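Beta sliding clamp (Borrelia burgdorferi, PDB 6DJ8) probably encircles DNA as a ring-shaped head-to-tail homodimer and tethers DNA polymerases and other proteins to it, giving replication its processivity. Local coordinates at residues H201-C206 against T384-P389; S197-R202 against I348-E353. All blocks are in the same frame, centred on the assembly; numbering follows the deposited sequence.

Interaction 1 (H201-C206 against T384-P389); sequences HRMSIC and THLIMP
Two antiparallel strands, 202-206 of the central domain and 384-387 of the C-terminal domain, pair edge to edge in this buried contact and join the sheets of the two domains into one continuous sheet. Met203 and Leu386 form a hydrogen-bonded pair, with Met203 N to Leu386 O and Leu386 N to Met203 O both 2.9 Å; Ile205 and Thr384 repeat the pattern. Beyond the strand ends, Met388 N meets His201 O at 2.8 Å in a nearly straight bond (172°).

On the face of Arg202 and Ser204, the His385 ring, its CG anti to the backbone N (chi1 -169°), leans across to the partner strand. Its ND1 donates to Ser204 OG at 2.8 Å, with the oxygen almost in the ring plane, while Met203 O lies over one ring face. Ser204 OG is also hydrogen-bonded to Arg166 O and Ser170 OG. His385 NE2 lies 2.7 Å from a water that accepts from Arg202 NH1; the guanidinium itself turns away to Glu353. On the other face, which also carries Thr384, the contact is mostly apolar: Leu386 CD1 lies 4.5 Å from both Met203 SD and Ile205 CD1. The bound peptide packs on His201, Met203 and Met388.

With ND1 donating and NE2 on a water, the imidazole's rotation is fixed at both nitrogens, and the Arg202 charge nearby, though offset by Glu353, may weigh somewhat against a protonated ring.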
loop_
_atom_site.group_PDB
_atom_site.type_symbol
_atom_site.label_atom_id
_atom_site.label_comp_id
_atom_site.label_asym_id
_atom_site.label_seq_id
_atom_site.Cartn_x
_atom_site.Cartn_y
_atom_site.Cartn_z
ATOM N N HIS A 201 24.494 -1.101 17.408
ATOM C CA HIS A 201 23.710 -0.366 18.386
ATOM C C HIS A 201 22.667 -1.208 19.095
ATOM O O HIS A 201 22.358 -0.940 20.264
ATOM C CB HIS A 201 23.052 0.825 17.686
ATOM C CG HIS A 201 24.052 1.777 17.120
ATOM N ND1 HIS A 201 24.657 1.576 15.898
ATOM C CD2 HIS A 201 24.568 2.927 17.612
ATOM C CE1 HIS A 201 25.515 2.553 15.669
ATOM N NE2 HIS A 201 25.469 3.394 16.686
ATOM N N ARG A 202 22.132 -2.221 18.425
ATOM C CA ARG A 202 21.198 -3.162 19.003
ATOM C C ARG A 202 21.636 -4.552 18.564
ATOM O O ARG A 202 22.276 -4.713 17.517
ATOM C CB ARG A 202 19.744 -2.849 18.597
ATOM C CG ARG A 202 19.522 -2.460 17.115
ATOM C CD ARG A 202 19.251 -3.673 16.241
ATOM N NE ARG A 202 18.864 -3.290 14.866
ATOM C CZ ARG A 202 17.627 -2.954 14.518
ATOM N NH1 ARG A 202 16.665 -2.950 15.448
ATOM N NH2 ARG A 202 17.339 -2.614 13.254
ATOM N N MET A 203 21.312 -5.553 19.383
ATOM C CA MET A 203 21.861 -6.882 19.182
ATOM C C MET A 203 20.890 -7.937 19.689
ATOM O O MET A 203 20.322 -7.797 20.776
ATOM C CB MET A 203 23.217 -7.040 19.917
ATOM C CG MET A 203 23.665 -8.502 20.046
ATOM S SD MET A 203 25.238 -8.696 20.976
ATOM C CE MET A 203 26.360 -7.868 19.892
ATOM N N SER A 204 20.733 -9.007 18.911
ATOM C CA SER A 204 19.980 -10.189 19.311
ATOM C C SER A 204 20.925 -11.374 19.546
ATOM O O SER A 204 21.906 -11.561 18.817
ATOM C CB SER A 204 18.929 -10.531 18.257
ATOM O OG SER A 204 17.818 -9.615 18.313
ATOM N N ILE A 205 20.634 -12.151 20.587
ATOM C CA ILE A 205 21.360 -13.370 20.936
ATOM C C ILE A 205 20.345 -14.477 21.173
ATOM O O ILE A 205 19.521 -14.374 22.091
ATOM C CB ILE A 205 22.229 -13.178 22.192
ATOM C CG1 ILE A 205 23.257 -12.076 21.957
ATOM C CG2 ILE A 205 22.919 -14.485 22.563
ATOM C CD1 ILE A 205 23.661 -11.368 23.187
ATOM N N CYS A 206 20.422 -15.545 20.383
ATOM C CA CYS A 206 19.515 -16.686 20.488
ATOM C C CYS A 206 20.346 -17.933 20.735
ATOM O O CYS A 206 21.104 -18.358 19.857
ATOM C CB CYS A 206 18.702 -16.889 19.215
ATOM S SG CYS A 206 17.418 -15.717 18.971
ATOM N N THR A 384 18.046 -12.972 24.207
ATOM C CA THR A 384 18.413 -11.685 24.787
ATOM C C THR A 384 18.492 -10.651 23.680
ATOM O O THR A 384 19.079 -10.915 22.625
ATOM C CB THR A 384 19.759 -11.773 25.517
ATOM O OG1 THR A 384 19.627 -12.662 26.616
ATOM C CG2 THR A 384 20.198 -10.421 26.020
ATOM N N HIS A 385 17.908 -9.479 23.917
ATOM C CA HIS A 385 18.060 -8.344 23.018
ATOM C C HIS A 385 18.588 -7.142 23.790
ATOM O O HIS A 385 18.054 -6.778 24.849
ATOM C CB HIS A 385 16.756 -7.982 22.310
ATOM C CG HIS A 385 16.948 -7.003 21.197
ATOM N ND1 HIS A 385 17.412 -7.368 19.947
ATOM C CD2 HIS A 385 16.794 -5.656 21.165
ATOM C CE1 HIS A 385 17.494 -6.291 19.184
ATOM N NE2 HIS A 385 17.120 -5.240 19.897
ATOM N N LEU A 386 19.629 -6.531 23.246
ATOM C CA LEU A 386 20.315 -5.405 23.851
ATOM C C LEU A 386 20.158 -4.193 22.956
ATOM O O LEU A 386 20.232 -4.309 21.728
ATOM C CB LEU A 386 21.799 -5.714 24.058
ATOM C CG LEU A 386 22.137 -6.987 24.840
ATOM C CD1 LEU A 386 23.657 -7.219 24.868
ATOM C CD2 LEU A 386 21.590 -6.938 26.282
ATOM N N ILE A 387 19.945 -3.035 23.574
ATOM C CA ILE A 387 19.844 -1.770 22.866
ATOM C C ILE A 387 20.709 -0.759 23.598
ATOM O O ILE A 387 20.509 -0.517 24.796
ATOM C CB ILE A 387 18.388 -1.272 22.777
ATOM C CG1 ILE A 387 17.507 -2.319 22.091
ATOM C CG2 ILE A 387 18.335 0.053 22.033
ATOM C CD1 ILE A 387 16.013 -2.012 22.151
ATOM N N MET A 388 21.660 -0.172 22.888
ATOM C CA MET A 388 22.477 0.870 23.496
ATOM C C MET A 388 21.651 2.150 23.598
ATOM O O MET A 388 20.960 2.519 22.637
ATOM C CB MET A 388 23.759 1.106 22.692
ATOM C CG MET A 388 24.816 1.931 23.426
ATOM S SD MET A 388 25.493 1.121 24.897
ATOM C CE MET A 388 26.718 2.312 25.464
ATOM N N PRO A 389 21.653 2.822 24.741
ATOM C CA PRO A 389 20.928 4.088 24.842
ATOM C C PRO A 389 21.585 5.156 23.989
ATOM O O PRO A 389 22.772 5.094 23.665
ATOM C CB PRO A 389 21.001 4.444 26.335
ATOM C CG PRO A 389 22.237 3.754 26.828
ATOM C CD PRO A 389 22.265 2.467 26.035
HETATM O O HOH W 1 16.414 -3.223 18.283
#

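Interaction 2 (S197-R202 against I348-E353)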
loop_
_atom_site.group_PDB
_atom_site.type_symbol
_atom_site.label_atom_id
_atom_site.label_comp_id
_atom_site.label_asym_id
_atom_site.label_seq_id
_atom_site.Cartn_x
_atom_site.Cartn_y
_atom_site.Cartn_z
ATOM N N SER A 197 23.298 -11.417 16.226
ATOM C CA SER A 197 23.308 -10.409 15.178
ATOM C C SER A 197 23.300 -9.026 15.802
ATOM O O SER A 197 22.712 -8.812 16.865
ATOM C CB SER A 197 22.107 -10.543 14.229
ATOM O OG SER A 197 20.894 -10.435 14.952
ATOM N N THR A 198 23.917 -8.071 15.105
ATOM C CA THR A 198 23.954 -6.710 15.615
ATOM C C THR A 198 24.267 -5.758 14.477
ATOM O O THR A 198 24.871 -6.137 13.472
ATOM C CB THR A 198 25.016 -6.553 16.704
ATOM O OG1 THR A 198 24.980 -5.218 17.236
ATOM C CG2 THR A 198 26.395 -6.795 16.087
ATOM N N ASN A 199 23.881 -4.503 14.675
ATOM C CA ASN A 199 24.260 -3.420 13.784
ATOM C C ASN A 199 25.187 -2.443 14.483
ATOM O O ASN A 199 25.361 -1.317 14.011
ATOM C CB ASN A 199 23.016 -2.702 13.244
ATOM C CG ASN A 199 22.370 -1.800 14.274
ATOM O OD1 ASN A 199 22.600 -1.939 15.489
ATOM N ND2 ASN A 199 21.576 -0.842 13.797
ATOM N N GLY A 200 25.736 -2.833 15.637
ATOM C CA GLY A 200 26.556 -1.961 16.438
ATOM C C GLY A 200 25.808 -1.212 17.518
ATOM O O GLY A 200 26.434 -0.713 18.457
ATOM N N HIS A 201 24.494 -1.101 17.408
ATOM C CA HIS A 201 23.710 -0.366 18.386
ATOM C C HIS A 201 22.667 -1.208 19.095
ATOM O O HIS A 201 22.358 -0.940 20.264
ATOM C CB HIS A 201 23.052 0.825 17.686
ATOM C CG HIS A 201 24.052 1.777 17.120
ATOM N ND1 HIS A 201 24.657 1.576 15.898
ATOM C CD2 HIS A 201 24.568 2.927 17.612
ATOM C CE1 HIS A 201 25.515 2.553 15.669
ATOM N NE2 HIS A 201 25.469 3.394 16.686
ATOM N N ARG A 202 22.132 -2.221 18.425
ATOM C CA ARG A 202 21.198 -3.162 19.003
ATOM C C ARG A 202 21.636 -4.552 18.564
ATOM O O ARG A 202 22.276 -4.713 17.517
ATOM C CB ARG A 202 19.744 -2.849 18.597
ATOM C CG ARG A 202 19.522 -2.460 17.115
ATOM C CD ARG A 202 19.251 -3.673 16.241
ATOM N NE ARG A 202 18.864 -3.290 14.866
ATOM C CZ ARG A 202 17.627 -2.954 14.518
ATOM N NH1 ARG A 202 16.665 -2.950 15.448
ATOM N NH2 ARG A 202 17.339 -2.614 13.254
ATOM N N ILE A 348 13.506 4.884 19.239
ATOM C CA ILE A 348 12.180 4.275 19.311
ATOM C C ILE A 348 11.991 3.215 18.237
ATOM O O ILE A 348 11.258 2.240 18.448
ATOM C CB ILE A 348 11.066 5.343 19.217
ATOM C CG1 ILE A 348 9.722 4.713 19.596
ATOM C CG2 ILE A 348 10.983 5.913 17.808
ATOM C CD1 ILE A 348 8.577 5.738 19.806
ATOM N N SER A 349 12.636 3.360 17.077
ATOM C CA SER A 349 12.468 2.314 16.067
ATOM C C SER A 349 13.095 1.003 16.545
ATOM O O SER A 349 12.493 -0.069 16.405
ATOM C CB SER A 349 13.072 2.757 14.734
ATOM O OG SER A 349 12.331 3.828 14.175
ATOM N N TYR A 350 14.282 1.078 17.150
ATOM C CA TYR A 350 14.905 -0.126 17.714
ATOM C C TYR A 350 14.013 -0.750 18.772
ATOM O O TYR A 350 13.801 -1.968 18.792
ATOM C CB TYR A 350 16.262 0.219 18.315
ATOM C CG TYR A 350 17.337 0.653 17.340
ATOM C CD1 TYR A 350 17.209 0.427 15.972
ATOM C CD2 TYR A 350 18.501 1.276 17.803
ATOM C CE1 TYR A 350 18.197 0.829 15.087
ATOM C CE2 TYR A 350 19.494 1.675 16.935
ATOM C CZ TYR A 350 19.337 1.443 15.574
ATOM O OH TYR A 350 20.321 1.835 14.702
ATOM N N PHE A 351 13.492 0.083 19.674
ATOM C CA PHE A 351 12.644 -0.394 20.761
ATOM C C PHE A 351 11.424 -1.111 20.200
ATOM O O PHE A 351 11.139 -2.263 20.549
ATOM C CB PHE A 351 12.235 0.813 21.628
ATOM C CG PHE A 351 11.766 0.480 23.029
ATOM C CD1 PHE A 351 11.913 -0.794 23.569
ATOM C CD2 PHE A 351 11.181 1.469 23.812
ATOM C CE1 PHE A 351 11.476 -1.072 24.869
ATOM C CE2 PHE A 351 10.753 1.203 25.132
ATOM C CZ PHE A 351 10.887 -0.065 25.653
ATOM N N VAL A 352 10.716 -0.445 19.284
ATOM C CA VAL A 352 9.499 -1.009 18.699
ATOM C C VAL A 352 9.822 -2.271 17.911
ATOM O O VAL A 352 9.120 -3.283 18.021
ATOM C CB VAL A 352 8.798 0.035 17.800
ATOM C CG1 VAL A 352 7.696 -0.619 16.971
ATOM C CG2 VAL A 352 8.242 1.203 18.639
ATOM N N GLU A 353 10.870 -2.220 17.073
ATOM C CA GLU A 353 11.230 -3.409 16.307
ATOM C C GLU A 353 11.514 -4.580 17.227
ATOM O O GLU A 353 11.107 -5.711 16.951
ATOM C CB GLU A 353 12.456 -3.153 15.436
ATOM C CG GLU A 353 12.202 -3.156 13.986
ATOM C CD GLU A 353 13.476 -3.395 13.193
ATOM O OE1 GLU A 353 13.412 -4.173 12.199
ATOM O OE2 GLU A 353 14.525 -2.809 13.577
HETATM O O HOH W 1 16.414 -3.223 18.283
#
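Strand 192-198 ends at Thr198, where the chain turns back toward strand 202-211 and meets the first turns of helix 348-355 from the C-terminal domain. Thr198 OG1 accepts from Gly200 N in an ST turn and donates to Arg202 O, tying the two ends of the turn together. Asn199 OD1 accepts two backbone N-H groups, His201 N at 2.8 Å in an Asx turn and Arg202 N at 3.0 Å in an Asx motif. This grip fixes the amide so that ND2 points at the helix and donates to Tyr350 OH at 3.1 Å, tip to tip, with amide and ring planes 77° apart. Gly200, at a positive phi, gives its backbone to hydrogen bonding with the bound peptide. His201 brings CB to 3.7 Å from Tyr350 CE2.

Arg202 makes the largest share of the turn's contact, and Tyr350 that of the helix. Arg202 CG, crowded between the backbone N and the carbonyl carbon (chi1 42°), lies over the centre of the Tyr350 ring in a CH-pi contact, 3.8 Å from the centroid; the bend at chi2 then carries the chain on toward Glu353. The guanidinium runs on past the ring, one face above Tyr350 CD1, the planes 42° apart. Its end grips a single oxygen: NH1 and NH2 both reach Glu353 OE2 at 2.8 Å, NH2 along the syn lone pair and NH1 from above the carboxylate plane. A water accepts from NH1 and donates to Tyr350 O, linking the same guanidinium to the helix backbone.

Salt bridge, aromatic face and water thus hold the arginine from several directions, an arrangement that should keep it charged and Glu353 ionised, while Asn199, by holding the N-H groups of His201 and Arg202, probably helps to position the turn.

Overall arrangement
Both contacts bridge the central and C-terminal domains on one side of the chain's centre, their own centres about 7 Å apart. Interaction 1 is the buried one, built on main-chain pairing within the shared sheet; interaction 2 lies nearer the surface and depends on side chains that reach from a turn to a helix. Arg202 and His201 serve both, and the sheet continues from one to the other where Ser204 N probably bonds to Ser197 O at 2.9 Å. One water belongs to both, joining His385, Arg202 and the helix backbone. The bound peptide touches residues of each, so its site lies along this domain junction.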